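Local coordinates for tyrosine recombinase XerH (Helicobacter pylori, PDB 5JK0), which catalyses the cutting and rejoining of recombining DNA molecules as a site-specific tyrosine recombinase and takes part in chromosome segregation, at residues L176-L181 with A317-Q322; E182-S187 with L203-I208. One frame throughout, in Å; residues are numbered along the deposited sequence.

Interaction 1: L176-L181 with A317-Q322; sequences LNNEEL and ATLLYQ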
ATOM      1  N   LEU D 176     -20.471  16.863 -13.448  1.00 43.97           N
ATOM      2  CA  LEU D 176     -21.336  16.968 -14.616  1.00 46.35           C
ATOM      3  C   LEU D 176     -20.487  17.212 -15.858  1.00 52.15           C
ATOM      4  O   LEU D 176     -19.571  18.033 -15.830  1.00 52.96           O
ATOM      5  CB  LEU D 176     -22.351  18.102 -14.443  1.00 43.81           C
ATOM      6  CG  LEU D 176     -23.220  18.101 -13.184  1.00 40.53           C
ATOM      7  CD1 LEU D 176     -24.036  19.384 -13.103  1.00 39.47           C
ATOM      8  CD2 LEU D 176     -24.129  16.887 -13.161  1.00 39.89           C
ATOM      9  N   ASN D 177     -20.783  16.505 -16.942  1.00 56.52           N
ATOM     10  CA  ASN D 177     -20.063  16.724 -18.193  1.00 61.97           C
ATOM     11  C   ASN D 177     -20.542  17.999 -18.880  1.00 63.83           C
ATOM     12  O   ASN D 177     -21.371  18.729 -18.336  1.00 61.62           O
ATOM     13  CB  ASN D 177     -20.210  15.517 -19.127  1.00 64.28           C
ATOM     14  CG  ASN D 177     -21.658  15.136 -19.379  1.00 63.22           C
ATOM     15  OD1 ASN D 177     -22.511  15.990 -19.621  1.00 62.12           O
ATOM     16  ND2 ASN D 177     -21.941  13.841 -19.325  1.00 64.50           N
ATOM     17  N   ASN D 178     -20.021  18.263 -20.073  1.00 60.57           N
ATOM     18  CA  ASN D 178     -20.346  19.491 -20.793  1.00 63.62           C
ATOM     19  C   ASN D 178     -21.834  19.593 -21.126  1.00 63.85           C
ATOM     20  O   ASN D 178     -22.426  20.668 -21.029  1.00 64.27           O
ATOM     21  CB  ASN D 178     -19.516  19.587 -22.075  1.00 67.57           C
ATOM     22  CG  ASN D 178     -19.341  21.017 -22.551  1.00 69.85           C
ATOM     23  OD1 ASN D 178     -20.157  21.890 -22.253  1.00 70.32           O
ATOM     24  ND2 ASN D 178     -18.270  21.265 -23.296  1.00 71.26           N
ATOM     25  N   GLU D 179     -22.434  18.471 -21.511  1.00 64.31           N
ATOM     26  CA  GLU D 179     -23.850  18.444 -21.870  1.00 65.03           C
ATOM     27  C   GLU D 179     -24.743  18.626 -20.646  1.00 62.33           C
ATOM     28  O   GLU D 179     -25.758  19.322 -20.706  1.00 63.12           O
ATOM     29  CB  GLU D 179     -24.196  17.135 -22.582  1.00 66.64           C
ATOM     30  N   GLU D 180     -24.359  17.998 -19.540  1.00 58.23           N
ATOM     31  CA  GLU D 180     -25.116  18.095 -18.295  1.00 55.80           C
ATOM     32  C   GLU D 180     -24.979  19.480 -17.668  1.00 53.90           C
ATOM     33  O   GLU D 180     -25.910  19.979 -17.035  1.00 54.00           O
ATOM     34  CB  GLU D 180     -24.662  17.017 -17.308  1.00 54.36           C
ATOM     35  CG  GLU D 180     -25.041  15.600 -17.715  1.00 56.65           C
ATOM     36  CD  GLU D 180     -24.388  14.542 -16.844  1.00 57.38           C
ATOM     37  OE1 GLU D 180     -23.399  14.864 -16.152  1.00 56.86           O
ATOM     38  OE2 GLU D 180     -24.865  13.387 -16.852  1.00 58.62           O
ATOM     39  N   LEU D 181     -23.813  20.096 -17.848  1.00 52.19           N
ATOM     40  CA  LEU D 181     -23.575  21.449 -17.354  1.00 50.22           C
ATOM     41  C   LEU D 181     -24.463  22.456 -18.077  1.00 52.41           C
ATOM     42  O   LEU D 181     -24.926  23.430 -17.482  1.00 52.67           O
ATOM     43  CB  LEU D 181     -22.102  21.831 -17.514  1.00 48.82           C
ATOM     44  CG  LEU D 181     -21.130  21.329 -16.443  1.00 45.20           C
ATOM     45  CD1 LEU D 181     -19.690  21.491 -16.906  1.00 45.39           C
ATOM     46  CD2 LEU D 181     -21.353  22.067 -15.134  1.00 42.41           C
ATOM     47  N   ALA D 317     -13.266  21.853 -12.897  1.00 41.34           N
ATOM     48  CA  ALA D 317     -11.887  21.387 -12.981  1.00 41.97           C
ATOM     49  C   ALA D 317     -11.732  20.320 -14.059  1.00 43.79           C
ATOM     50  O   ALA D 317     -10.742  20.306 -14.792  1.00 44.92           O
ATOM     51  CB  ALA D 317     -11.426  20.849 -11.636  1.00 40.19           C
ATOM     52  N   THR D 318     -12.714  19.432 -14.152  1.00 43.54           N
ATOM     53  CA  THR D 318     -12.702  18.384 -15.164  1.00 45.03           C
ATOM     54  C   THR D 318     -12.789  18.985 -16.562  1.00 47.80           C
ATOM     55  O   THR D 318     -11.951  18.705 -17.418  1.00 50.67           O
ATOM     56  CB  THR D 318     -13.860  17.390 -14.966  1.00 42.89           C
ATOM     57  OG1 THR D 318     -13.703  16.716 -13.712  1.00 39.69           O
ATOM     58  CG2 THR D 318     -13.878  16.360 -16.088  1.00 45.60           C
ATOM     59  N   LEU D 319     -13.798  19.825 -16.779  1.00 47.25           N
ATOM     60  CA  LEU D 319     -14.013  20.465 -18.073  1.00 49.16           C
ATOM     61  C   LEU D 319     -12.817  21.309 -18.503  1.00 50.71           C
ATOM     62  O   LEU D 319     -12.477  21.362 -19.687  1.00 54.24           O
ATOM     63  CB  LEU D 319     -15.271  21.333 -18.033  1.00 49.27           C
ATOM     64  CG  LEU D 319     -15.628  22.060 -19.332  1.00 51.93           C
ATOM     65  CD1 LEU D 319     -15.915  21.061 -20.442  1.00 53.94           C
ATOM     66  CD2 LEU D 319     -16.811  22.991 -19.124  1.00 51.43           C
ATOM     67  N   LEU D 320     -12.180  21.968 -17.538  1.00 49.03           N
ATOM     68  CA  LEU D 320     -11.017  22.800 -17.825  1.00 49.58           C
ATOM     69  C   LEU D 320      -9.862  21.964 -18.365  1.00 51.90           C
ATOM     70  O   LEU D 320      -9.150  22.389 -19.274  1.00 54.15           O
ATOM     71  CB  LEU D 320     -10.575  23.561 -16.572  1.00 46.98           C
ATOM     72  CG  LEU D 320      -9.313  24.417 -16.713  1.00 46.55           C
ATOM     73  CD1 LEU D 320      -9.489  25.473 -17.792  1.00 47.08           C
ATOM     74  CD2 LEU D 320      -8.948  25.060 -15.383  1.00 45.16           C
ATOM     75  N   TYR D 321      -9.687  20.771 -17.807  1.00 52.28           N
ATOM     76  CA  TYR D 321      -8.603  19.892 -18.228  1.00 55.56           C
ATOM     77  C   TYR D 321      -8.912  19.213 -19.559  1.00 60.86           C
ATOM     78  O   TYR D 321      -8.003  18.828 -20.292  1.00 63.39           O
ATOM     79  CB  TYR D 321      -8.317  18.839 -17.156  1.00 53.01           C
ATOM     80  CG  TYR D 321      -7.167  17.921 -17.506  1.00 53.75           C
ATOM     81  CD1 TYR D 321      -5.850  18.351 -17.389  1.00 54.07           C
ATOM     82  CD2 TYR D 321      -7.396  16.628 -17.957  1.00 54.54           C
ATOM     83  CE1 TYR D 321      -4.795  17.518 -17.711  1.00 55.34           C
ATOM     84  CE2 TYR D 321      -6.347  15.788 -18.281  1.00 55.99           C
ATOM     85  CZ  TYR D 321      -5.050  16.238 -18.156  1.00 56.61           C
ATOM     86  OH  TYR D 321      -4.003  15.403 -18.477  1.00 58.48           O
ATOM     87  N   GLN D 322     -10.195  19.068 -19.873  1.00 63.38           N
ATOM     88  CA  GLN D 322     -10.594  18.444 -21.129  1.00 68.90           C
ATOM     89  C   GLN D 322     -10.449  19.411 -22.297  1.00 69.32           C
ATOM     90  O   GLN D 322     -10.297  18.993 -23.445  1.00 71.53           O
ATOM     91  CB  GLN D 322     -12.038  17.938 -21.049  1.00 73.51           C
ATOM     92  CG  GLN D 322     -12.295  16.931 -19.938  1.00 77.15           C
ATOM     93  CD  GLN D 322     -11.439  15.685 -20.059  1.00 84.68           C
ATOM     94  OE1 GLN D 322     -11.059  15.279 -21.157  1.00 90.21           O
ATOM     95  NE2 GLN D 322     -11.129  15.070 -18.922  1.00 84.04           N
TER
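The capped N-terminal turn of helix 178-190 meets helix 309-324 within the tyrosine recombinase domain, where Leu-319 spreads its two methyls between Asn-178 and Leu-181. The nearest CA atoms, those of Asn-178 and Leu-319, are 7.0 Å apart, and the buried surface, 132 Å² for both sides together, marks a small interface. With CG of Leu-319 anti to its backbone nitrogen (chi1 -180°), the forked end crosses the gap and divides the work. CD1 lies over the flat side of the Asn-178 amide, 3.7 Å from its ND2; CG of the same amide is almost as near, so the methyl meets the group broadly and makes no polar bond. The other branch, Leu-319 CD2, makes an apolar contact of 3.9 Å with Leu-181 CD1. Asn-178 is exposed and Leu-181 buried, which places the contact at the border between solvent and core.

The turn that presents both residues is fixed by a capping box. Glu-180 N donates to Asn-177 OD1 at 2.7 Å, nearly along the C=O axis (167°). In return, Asn-177 N reaches Glu-180 OE1 at 3.2 Å, on the anti side and 34° out of the carboxylate plane. The second carboxylate oxygen forms a salt bridge with Arg-304, giving Glu-180 two separate restraints.

Trp-360 of a second subunit packs on both Leu-181 and Leu-319, so the leucine pair also forms part of a subunit interface. Next to Leu-319 on the same helix, Ala-317 and Thr-318 touch Tyr-345, the predicted nucleophile. A C-terminal segment docked on the neighbouring catalytic domain, as here through Trp-360, is characteristic of tyrosine recombinase assemblies.

Interaction 2: E182-S187 with L203-I208; sequences EKFLES and LLIKII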
ATOM      1  N   GLU D 182     -24.694  22.215 -19.364  1.00 54.45           N
ATOM      2  CA  GLU D 182     -25.555  23.078 -20.163  1.00 55.58           C
ATOM      3  C   GLU D 182     -26.995  23.022 -19.665  1.00 55.75           C
ATOM      4  O   GLU D 182     -27.676  24.044 -19.589  1.00 56.29           O
ATOM      5  CB  GLU D 182     -25.492  22.681 -21.640  1.00 57.20           C
ATOM      6  N   LYS D 183     -27.448  21.821 -19.318  1.00 54.97           N
ATOM      7  CA  LYS D 183     -28.806  21.626 -18.824  1.00 54.80           C
ATOM      8  C   LYS D 183     -28.994  22.257 -17.448  1.00 53.71           C
ATOM      9  O   LYS D 183     -30.088  22.703 -17.104  1.00 54.94           O
ATOM     10  CB  LYS D 183     -29.146  20.135 -18.769  1.00 53.60           C
ATOM     11  N   PHE D 184     -27.919  22.292 -16.666  1.00 52.05           N
ATOM     12  CA  PHE D 184     -27.969  22.866 -15.327  1.00 51.19           C
ATOM     13  C   PHE D 184     -28.085  24.386 -15.380  1.00 53.35           C
ATOM     14  O   PHE D 184     -28.841  24.985 -14.617  1.00 53.05           O
ATOM     15  CB  PHE D 184     -26.734  22.460 -14.520  1.00 48.59           C
ATOM     16  CG  PHE D 184     -26.703  23.034 -13.132  1.00 46.14           C
ATOM     17  CD1 PHE D 184     -27.472  22.479 -12.120  1.00 45.15           C
ATOM     18  CD2 PHE D 184     -25.905  24.128 -12.836  1.00 44.89           C
ATOM     19  CE1 PHE D 184     -27.446  23.005 -10.843  1.00 43.54           C
ATOM     20  CE2 PHE D 184     -25.875  24.658 -11.560  1.00 43.58           C
ATOM     21  CZ  PHE D 184     -26.646  24.095 -10.561  1.00 42.94           C
ATOM     22  N   LEU D 185     -27.327  25.003 -16.283  1.00 55.65           N
ATOM     23  CA  LEU D 185     -27.360  26.452 -16.453  1.00 58.02           C
ATOM     24  C   LEU D 185     -28.743  26.927 -16.893  1.00 61.51           C
ATOM     25  O   LEU D 185     -29.200  27.994 -16.483  1.00 63.22           O
ATOM     26  CB  LEU D 185     -26.302  26.898 -17.466  1.00 58.83           C
ATOM     27  CG  LEU D 185     -24.843  26.817 -17.009  1.00 56.98           C
ATOM     28  CD1 LEU D 185     -23.900  27.098 -18.166  1.00 58.47           C
ATOM     29  CD2 LEU D 185     -24.590  27.788 -15.865  1.00 55.26           C
ATOM     30  N   GLU D 186     -29.402  26.128 -17.726  1.00 62.63           N
ATOM     31  CA  GLU D 186     -30.754  26.437 -18.179  1.00 65.34           C
ATOM     32  C   GLU D 186     -31.743  26.386 -17.022  1.00 61.91           C
ATOM     33  O   GLU D 186     -32.637  27.226 -16.915  1.00 62.72           O
ATOM     34  CB  GLU D 186     -31.193  25.462 -19.274  1.00 69.38           C
ATOM     35  CG  GLU D 186     -30.353  25.510 -20.536  1.00 73.56           C
ATOM     36  CD  GLU D 186     -30.782  24.473 -21.557  1.00 77.64           C
ATOM     37  OE1 GLU D 186     -30.098  24.337 -22.594  1.00 79.80           O
ATOM     38  OE2 GLU D 186     -31.804  23.796 -21.323  1.00 78.73           O
ATOM     39  N   SER D 187     -31.570  25.394 -16.156  1.00 57.99           N
ATOM     40  CA  SER D 187     -32.489  25.163 -15.050  1.00 56.64           C
ATOM     41  C   SER D 187     -32.399  26.259 -13.991  1.00 54.84           C
ATOM     42  O   SER D 187     -33.348  26.480 -13.239  1.00 54.45           O
ATOM     43  CB  SER D 187     -32.218  23.797 -14.416  1.00 54.95           C
ATOM     44  OG  SER D 187     -32.340  22.763 -15.376  1.00 55.24           O
ATOM     45  N   LEU D 203     -27.323  34.780  -9.361  1.00 46.04           N
ATOM     46  CA  LEU D 203     -25.989  35.352  -9.503  1.00 45.98           C
ATOM     47  C   LEU D 203     -24.958  34.560  -8.701  1.00 43.88           C
ATOM     48  O   LEU D 203     -23.843  34.334  -9.164  1.00 44.30           O
ATOM     49  CB  LEU D 203     -25.983  36.818  -9.063  1.00 47.84           C
ATOM     50  CG  LEU D 203     -24.635  37.541  -9.116  1.00 48.81           C
ATOM     51  CD1 LEU D 203     -24.072  37.539 -10.530  1.00 49.49           C
ATOM     52  CD2 LEU D 203     -24.765  38.961  -8.591  1.00 50.62           C
ATOM     53  N   LEU D 204     -25.344  34.136  -7.501  1.00 42.84           N
ATOM     54  CA  LEU D 204     -24.450  33.393  -6.618  1.00 40.74           C
ATOM     55  C   LEU D 204     -24.034  32.053  -7.217  1.00 39.72           C
ATOM     56  O   LEU D 204     -22.850  31.712  -7.237  1.00 38.88           O
ATOM     57  CB  LEU D 204     -25.114  33.169  -5.257  1.00 39.29           C
ATOM     58  CG  LEU D 204     -24.354  32.299  -4.253  1.00 35.98           C
ATOM     59  CD1 LEU D 204     -22.987  32.892  -3.949  1.00 35.79           C
ATOM     60  CD2 LEU D 204     -25.159  32.123  -2.975  1.00 36.01           C
ATOM     61  N   ILE D 205     -25.014  31.300  -7.705  1.00 39.44           N
ATOM     62  CA  ILE D 205     -24.768  29.962  -8.233  1.00 38.86           C
ATOM     63  C   ILE D 205     -24.011  30.002  -9.560  1.00 41.17           C
ATOM     64  O   ILE D 205     -23.115  29.191  -9.790  1.00 42.27           O
ATOM     65  CB  ILE D 205     -26.091  29.187  -8.411  1.00 38.33           C
ATOM     66  CG1 ILE D 205     -26.792  29.029  -7.060  1.00 37.72           C
ATOM     67  CG2 ILE D 205     -25.841  27.821  -9.033  1.00 36.52           C
ATOM     68  CD1 ILE D 205     -28.052  28.198  -7.110  1.00 37.99           C
ATOM     69  N   LYS D 206     -24.357  30.953 -10.422  1.00 43.74           N
ATOM     70  CA  LYS D 206     -23.716  31.053 -11.732  1.00 44.31           C
ATOM     71  C   LYS D 206     -22.226  31.370 -11.628  1.00 42.50           C
ATOM     72  O   LYS D 206     -21.421  30.827 -12.384  1.00 42.01           O
ATOM     73  CB  LYS D 206     -24.413  32.103 -12.596  1.00 47.46           C
ATOM     74  CG  LYS D 206     -25.764  31.651 -13.120  1.00 49.24           C
ATOM     75  CD  LYS D 206     -26.215  32.471 -14.315  1.00 53.00           C
ATOM     76  CE  LYS D 206     -27.571  31.990 -14.810  1.00 54.87           C
ATOM     77  NZ  LYS D 206     -27.728  32.151 -16.281  1.00 57.57           N
ATOM     78  N   ILE D 207     -21.860  32.246 -10.696  1.00 42.11           N
ATOM     79  CA  ILE D 207     -20.457  32.597 -10.494  1.00 41.15           C
ATOM     80  C   ILE D 207     -19.653  31.366 -10.074  1.00 39.46           C
ATOM     81  O   ILE D 207     -18.515  31.176 -10.505  1.00 35.94           O
ATOM     82  CB  ILE D 207     -20.303  33.715  -9.442  1.00 41.04           C
ATOM     83  CG1 ILE D 207     -20.877  35.028  -9.975  1.00 43.20           C
ATOM     84  CG2 ILE D 207     -18.841  33.909  -9.065  1.00 39.50           C
ATOM     85  CD1 ILE D 207     -20.778  36.182  -9.002  1.00 41.99           C
ATOM     86  N   ILE D 208     -20.264  30.521  -9.248  1.00 38.11           N
ATOM     87  CA  ILE D 208     -19.636  29.277  -8.812  1.00 36.07           C
ATOM     88  C   ILE D 208     -19.420  28.320  -9.982  1.00 35.61           C
ATOM     89  O   ILE D 208     -18.353  27.722 -10.117  1.00 35.72           O
ATOM     90  CB  ILE D 208     -20.479  28.575  -7.728  1.00 34.12           C
ATOM     91  CG1 ILE D 208     -20.515  29.423  -6.455  1.00 33.67           C
ATOM     92  CG2 ILE D 208     -19.922  27.192  -7.423  1.00 31.96           C
ATOM     93  CD1 ILE D 208     -21.249  28.768  -5.309  1.00 31.61           C
TER
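Between residues 182-187 and 203-208 the nearest CA atoms are those of Leu-185 and Lys-206, 7.5 Å apart, and no hydrogen bond joins the two segments. The pairing therefore rests on side chains, which bury 133 Å² counted over both sides. Phe-184 extends with CG anti to its backbone nitrogen (chi1 179°), carrying the ring towards Ile-205. CG2 of Ile-205 lies at the ring edge, near its plane, 4.0 Å from Phe-184 CE2 and 4.1 Å from Phe-184 CZ; these similar distances place the methyl beside the CE2-CZ bond. The two side chains cross at about a right angle. The ring also touches Ile-296 and Ile-297 of helix 286-300, and Val-209 one turn further along the partner helix.

This is helix-helix packing inside the largely helical catalytic domain of the phage integrase family. Helix 198-211 ends just before Arg-214, a predicted active-site residue, and the Phe-184 side chain is about 11 Å from that of Arg-313, another; the contact lies near the site without supplying any of its predicted residues.

The second pair, Leu-185 with Lys-206, is looser. Leu-185 CD2 approaches the aliphatic part of Lys-206 to 4.9 Å at CG, and the leucine also touches Val-209 and Phe-210. The extended lysine brings its NZ to 4.4 Å from Leu-185 O, too far for a hydrogen bond; its charge is instead paired with Asp-189 in a salt bridge, which ties helix 198-211 to the far end of helix 178-190. On that first helix, Ser-187 OG donates to Lys-183 O at 2.8 Å, tilted 24° from the carbonyl plane, while Ser-187 N reaches the same oxygen from the opposite face.

In the fold
From the N terminus, the chain passes through its first helical domain before reaching helix 178-190, which both interactions use: residues 176-181 at its start belong to interaction 1 and residues 182-187, directly following, to interaction 2. The chain then turns back through helix 198-211, and 203-208 closes the short loop of interaction 2 after 15 intervening residues. It continues through the three-stranded sheet and further helices until 317-322 closes interaction 1, with 135 residues between its segments. The shorter loop is thus nested in the longer one. With centres 13 Å apart, the two contacts tie one helix to an early and a late helix of the catalytic domain.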